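Local atomic coordinates of nidogen-1 (Mus musculus, PDB entry 1GL4), a protein that associates tightly with laminin in basement membranes and binds collagen IV and perlecan, and is represented here by its G2 beta-barrel with an EGF-like domain. Residues G132-A138 and L151-G157; F123-I129 and L245-Q249. One frame throughout, in Å; residues are numbered along the deposited sequence.

Interaction 1. Residues G132-A138 and L151-G157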
# COMPACT_ATOMS: atom_id res chain seq x y z
N GLY A 132 11.15 -0.95 -8.11
CA GLY A 132 9.79 -1.02 -8.61
C GLY A 132 9.67 -1.79 -9.91
O GLY A 132 8.69 -1.64 -10.64
N GLU A 133 10.67 -2.61 -10.21
CA GLU A 133 10.67 -3.44 -11.41
C GLU A 133 10.76 -4.88 -10.92
O GLU A 133 11.84 -5.37 -10.62
CB GLU A 133 11.89 -3.12 -12.29
CG GLU A 133 11.97 -1.67 -12.78
CD GLU A 133 13.30 -1.35 -13.45
OE1 GLU A 133 14.36 -1.55 -12.82
OE2 GLU A 133 13.29 -0.87 -14.60
N PHE A 134 9.62 -5.57 -10.83
CA PHE A 134 9.61 -6.95 -10.36
C PHE A 134 8.29 -7.65 -10.64
O PHE A 134 7.31 -7.02 -11.02
CB PHE A 134 9.92 -7.00 -8.85
CG PHE A 134 8.86 -6.38 -7.96
CD1 PHE A 134 7.88 -7.17 -7.36
CD2 PHE A 134 8.86 -5.01 -7.71
CE1 PHE A 134 6.92 -6.60 -6.52
CE2 PHE A 134 7.90 -4.43 -6.87
CZ PHE A 134 6.93 -5.23 -6.27
N THR A 135 8.29 -8.97 -10.46
CA THR A 135 7.09 -9.78 -10.66
C THR A 135 6.75 -10.42 -9.31
O THR A 135 7.64 -10.90 -8.61
CB THR A 135 7.33 -10.92 -11.67
OG1 THR A 135 7.69 -10.36 -12.94
CG2 THR A 135 6.06 -11.75 -11.83
N ARG A 136 5.47 -10.43 -8.97
CA ARG A 136 5.00 -11.02 -7.73
C ARG A 136 3.99 -12.12 -8.02
O ARG A 136 2.96 -11.87 -8.64
CB ARG A 136 4.31 -9.96 -6.85
CG ARG A 136 3.78 -10.49 -5.51
CD ARG A 136 2.59 -9.68 -4.98
NE ARG A 136 2.30 -9.97 -3.58
CZ ARG A 136 1.27 -9.46 -2.90
NH1 ARG A 136 0.41 -8.64 -3.50
NH2 ARG A 136 1.11 -9.74 -1.61
N GLN A 137 4.31 -13.35 -7.61
CA GLN A 137 3.41 -14.48 -7.79
C GLN A 137 2.93 -14.82 -6.39
O GLN A 137 3.75 -15.13 -5.53
CB GLN A 137 4.13 -15.70 -8.36
CG GLN A 137 4.81 -15.52 -9.71
CD GLN A 137 5.63 -16.75 -10.10
OE1 GLN A 137 5.07 -17.81 -10.40
NE2 GLN A 137 6.96 -16.62 -10.08
N ALA A 138 1.63 -14.75 -6.14
CA ALA A 138 1.11 -15.07 -4.81
C ALA A 138 -0.09 -16.01 -4.84
O ALA A 138 -0.84 -16.07 -5.81
CB ALA A 138 0.75 -13.79 -4.07
N LEU A 151 -2.78 -14.89 -7.43
CA LEU A 151 -2.54 -13.49 -7.79
C LEU A 151 -1.23 -13.32 -8.53
O LEU A 151 -0.22 -13.94 -8.17
CB LEU A 151 -2.52 -12.64 -6.51
CG LEU A 151 -2.05 -11.18 -6.60
CD1 LEU A 151 -2.57 -10.42 -5.40
CD2 LEU A 151 -0.53 -11.10 -6.66
N LYS A 152 -1.24 -12.50 -9.58
CA LYS A 152 -0.03 -12.21 -10.34
C LYS A 152 0.03 -10.71 -10.56
O LYS A 152 -0.92 -10.11 -11.07
CB LYS A 152 -0.01 -12.93 -11.69
CG LYS A 152 1.29 -12.69 -12.46
CD LYS A 152 1.44 -13.63 -13.65
CE LYS A 152 2.81 -13.48 -14.29
NZ LYS A 152 3.03 -14.44 -15.41
N GLN A 153 1.14 -10.09 -10.16
CA GLN A 153 1.31 -8.65 -10.32
C GLN A 153 2.66 -8.32 -10.94
O GLN A 153 3.69 -8.87 -10.55
CB GLN A 153 1.18 -7.94 -8.96
CG GLN A 153 -0.27 -7.74 -8.49
CD GLN A 153 -0.37 -7.24 -7.05
OE1 GLN A 153 -1.31 -6.52 -6.68
NE2 GLN A 153 0.57 -7.65 -6.22
N GLN A 154 2.64 -7.43 -11.93
CA GLN A 154 3.86 -7.02 -12.62
C GLN A 154 4.08 -5.53 -12.40
O GLN A 154 3.18 -4.72 -12.63
CB GLN A 154 3.75 -7.31 -14.11
CG GLN A 154 4.97 -6.87 -14.92
CD GLN A 154 6.25 -7.59 -14.51
OE1 GLN A 154 6.27 -8.82 -14.36
NE2 GLN A 154 7.33 -6.83 -14.32
N PHE A 155 5.28 -5.18 -11.95
CA PHE A 155 5.66 -3.79 -11.70
C PHE A 155 6.70 -3.41 -12.75
O PHE A 155 7.71 -4.10 -12.91
CB PHE A 155 6.23 -3.65 -10.29
CG PHE A 155 5.27 -4.03 -9.20
CD1 PHE A 155 4.92 -5.37 -8.98
CD2 PHE A 155 4.70 -3.06 -8.39
CE1 PHE A 155 4.03 -5.72 -7.97
CE2 PHE A 155 3.80 -3.40 -7.37
CZ PHE A 155 3.47 -4.74 -7.16
N SER A 156 6.46 -2.30 -13.44
CA SER A 156 7.36 -1.88 -14.52
C SER A 156 8.09 -0.55 -14.34
O SER A 156 8.33 0.16 -15.33
CB SER A 156 6.56 -1.84 -15.83
OG SER A 156 5.79 -3.02 -15.98
N GLY A 157 8.43 -0.20 -13.11
CA GLY A 157 9.14 1.03 -12.85
C GLY A 157 8.32 2.30 -12.98
O GLY A 157 7.09 2.27 -12.98
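Phe134 and Phe155 face each other as a hydrogen-bonded pair in this antiparallel hairpin, whose segment axes (133-138 and 151-156) come within 4.8 Å of each other. The ladder is regular: Phe134, Arg136 and Ala138 each exchange two backbone hydrogen bonds with Phe155, Gln153 and Leu151. Beyond it Gly157 N donates to Gly132 O over 2.9 Å; both glycines have positive phi, readily adopted without a side chain, and at Gly157 a CB would come tight against Glu133 CG.

The aromatic contact is an offset stack, centroids 3.9 Å apart and planes nearly parallel. Phe134 CG lies between its backbone N and carbonyl carbon (chi1 66°), which carries the ring across to Phe155, and its CZ sits over the centre of the neighbouring ring. An alanine here is likely to open a gap against that face and leave the Phe155 ring freer to turn. Farther along, Leu151 CD2 touches both Arg136 CD and Ala138 CB, the latter at 3.9 Å.

On this aromatic face Arg136 and Gln153 lie side by side, guanidinium and amide planes 28° apart; Arg136 NH1 bonds to Pro107 O and NE to Gln229 OE1. On the other face Gln154, bent at chi2 (62°), brings OE1 back to accept from Thr135 OG1, at a modelled distance too short to be taken exactly; a beta-branched threonine suits an extended strand and still offers a hydroxyl.

The hairpin is thus two-faced: Phe134, Phe155 and Leu151 point into the barrel, where helix 107-115 meets Phe155, and the buried Arg136 guanidinium is probably tolerated because its nitrogens all have hydrogen-bond partners, whereas Gln137 and Lys152 on the outer face can meet solvent.

Interaction 2. Residues F123-I129 and L245-Q249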
# COMPACT_ATOMS: atom_id res chain seq x y z
N PHE A 123 18.69 -1.99 6.79
CA PHE A 123 17.75 -2.78 6.00
C PHE A 123 17.06 -1.95 4.93
O PHE A 123 16.77 -0.77 5.13
CB PHE A 123 16.72 -3.44 6.93
CG PHE A 123 17.33 -4.39 7.92
CD1 PHE A 123 18.05 -3.91 9.01
CD2 PHE A 123 17.27 -5.76 7.70
CE1 PHE A 123 18.71 -4.79 9.87
CE2 PHE A 123 17.92 -6.65 8.56
CZ PHE A 123 18.65 -6.16 9.64
N LYS A 124 16.81 -2.57 3.77
CA LYS A 124 16.19 -1.88 2.64
C LYS A 124 14.75 -2.33 2.37
O LYS A 124 14.43 -3.51 2.54
CB LYS A 124 17.03 -2.12 1.38
CG LYS A 124 18.49 -1.76 1.53
CD LYS A 124 19.23 -1.89 0.22
CE LYS A 124 20.59 -1.21 0.30
NZ LYS A 124 21.21 -1.09 -1.04
N ASN A 125 13.89 -1.40 1.95
CA ASN A 125 12.51 -1.76 1.63
C ASN A 125 12.44 -2.28 0.20
O ASN A 125 13.46 -2.31 -0.50
CB ASN A 125 11.54 -0.57 1.81
CG ASN A 125 11.93 0.65 0.99
OD1 ASN A 125 12.53 0.53 -0.09
ND2 ASN A 125 11.57 1.84 1.48
N GLY A 126 11.25 -2.68 -0.24
CA GLY A 126 11.09 -3.22 -1.58
C GLY A 126 11.57 -2.36 -2.74
O GLY A 126 12.13 -2.87 -3.71
N PHE A 127 11.34 -1.05 -2.65
CA PHE A 127 11.75 -0.16 -3.73
C PHE A 127 13.27 -0.03 -3.82
O PHE A 127 13.82 -0.02 -4.92
CB PHE A 127 11.15 1.24 -3.57
CG PHE A 127 11.32 2.10 -4.78
CD1 PHE A 127 10.60 1.82 -5.94
CD2 PHE A 127 12.25 3.13 -4.80
CE1 PHE A 127 10.80 2.56 -7.11
CE2 PHE A 127 12.47 3.88 -5.96
CZ PHE A 127 11.74 3.59 -7.11
N SER A 128 13.93 0.05 -2.67
CA SER A 128 15.39 0.15 -2.67
C SER A 128 16.00 -1.08 -3.33
O SER A 128 16.97 -0.97 -4.08
CB SER A 128 15.92 0.30 -1.24
OG SER A 128 15.64 1.60 -0.72
N ILE A 129 15.43 -2.25 -3.07
CA ILE A 129 15.94 -3.50 -3.64
C ILE A 129 15.61 -3.72 -5.13
O ILE A 129 16.49 -4.13 -5.89
CB ILE A 129 15.41 -4.72 -2.85
CG1 ILE A 129 15.93 -4.69 -1.41
CG2 ILE A 129 15.82 -6.03 -3.55
CD1 ILE A 129 15.24 -5.67 -0.49
N LEU A 245 22.77 -8.53 0.38
CA LEU A 245 21.55 -8.21 1.12
C LEU A 245 21.34 -9.23 2.23
O LEU A 245 21.81 -10.36 2.14
CB LEU A 245 20.34 -8.24 0.17
CG LEU A 245 20.18 -7.06 -0.79
CD1 LEU A 245 19.05 -7.34 -1.76
CD2 LEU A 245 19.91 -5.79 0.00
N PRO A 246 20.63 -8.85 3.30
CA PRO A 246 20.39 -9.78 4.41
C PRO A 246 19.63 -11.00 3.89
O PRO A 246 18.79 -10.87 3.00
CB PRO A 246 19.56 -8.95 5.39
CG PRO A 246 20.01 -7.55 5.12
CD PRO A 246 20.08 -7.52 3.61
N SER A 247 19.94 -12.17 4.45
CA SER A 247 19.26 -13.39 4.02
C SER A 247 17.81 -13.41 4.49
O SER A 247 16.97 -14.07 3.88
CB SER A 247 20.02 -14.62 4.54
OG SER A 247 20.34 -14.49 5.91
N THR A 248 17.52 -12.67 5.56
CA THR A 248 16.17 -12.59 6.10
C THR A 248 15.88 -11.20 6.67
O THR A 248 16.69 -10.66 7.43
CB THR A 248 15.95 -13.62 7.23
OG1 THR A 248 16.25 -14.93 6.76
CG2 THR A 248 14.49 -13.58 7.70
N GLN A 249 14.74 -10.63 6.30
CA GLN A 249 14.33 -9.32 6.81
C GLN A 249 12.91 -9.44 7.37
O GLN A 249 12.11 -10.23 6.87
CB GLN A 249 14.37 -8.26 5.70
CG GLN A 249 15.77 -8.04 5.11
CD GLN A 249 15.81 -6.95 4.05
OE1 GLN A 249 16.83 -6.73 3.40
NE2 GLN A 249 14.69 -6.27 3.87
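With CG turned anti to its carbonyl carbon (chi1 -62°) and the rest of the chain extended, Gln249 reaches the backbone of Lys124, while the same chi1 at Phe123 swings its ring back alongside the glutamine. NE2 of Gln249 donates to Lys124 O at 3.1 Å, in the carbonyl plane and with an N-H...O angle of 154°. A glutamine suits this place because its methylenes serve a second purpose: CG meets the edge of the Phe123 ring, 3.8 Å from CD2, the two side chains sliding past each other in opposite directions with ring and amide planes almost perpendicular. Pro246 CG approaches Phe123 CE2 at 4.1 Å, its rigid ring giving the aromatic an apolar neighbour.

Leu245 divides its two methyls. CD1 packs on Ile129 CG2 at 3.9 Å, and CD2 lies against the aliphatic part of Lys124, near CD, so that the lysine contributes carbon to the contact while its chain runs on outward.

Asn125 starts helix 126-130 as N-cap, its OD1 accepting from Ser128 N at 3.0 Å. Through Gln249 and Leu245 the contact fastens the lead-in and first turn of this short helix to the start of strand 248-261, where Gln249 pairs through its backbone with Tyr192 of strand 182-195.

Overall arrangement
Interaction 2 holds the lead-in to helix 126-130, and that helix leads directly into strand 133-142, the first strand of interaction 1. The centres of the two contacts are 16 Å apart, yet they touch where Phe127 CD1 lies 3.6 Å from Gly132 N. A second link runs through Phe233, which meets Phe134 of the hairpin and Ile129 of the helix. Interaction 1 joins the two strands of a hairpin, consecutive in the chain, within the barrel wall, whereas interaction 2 brings together parts of the chain more than a hundred residues apart. Neither lies at the perlecan-binding residues; the bound zinc ion, held by Asp159, His161 and His163, is about 10 Å from the Ser156 side chain.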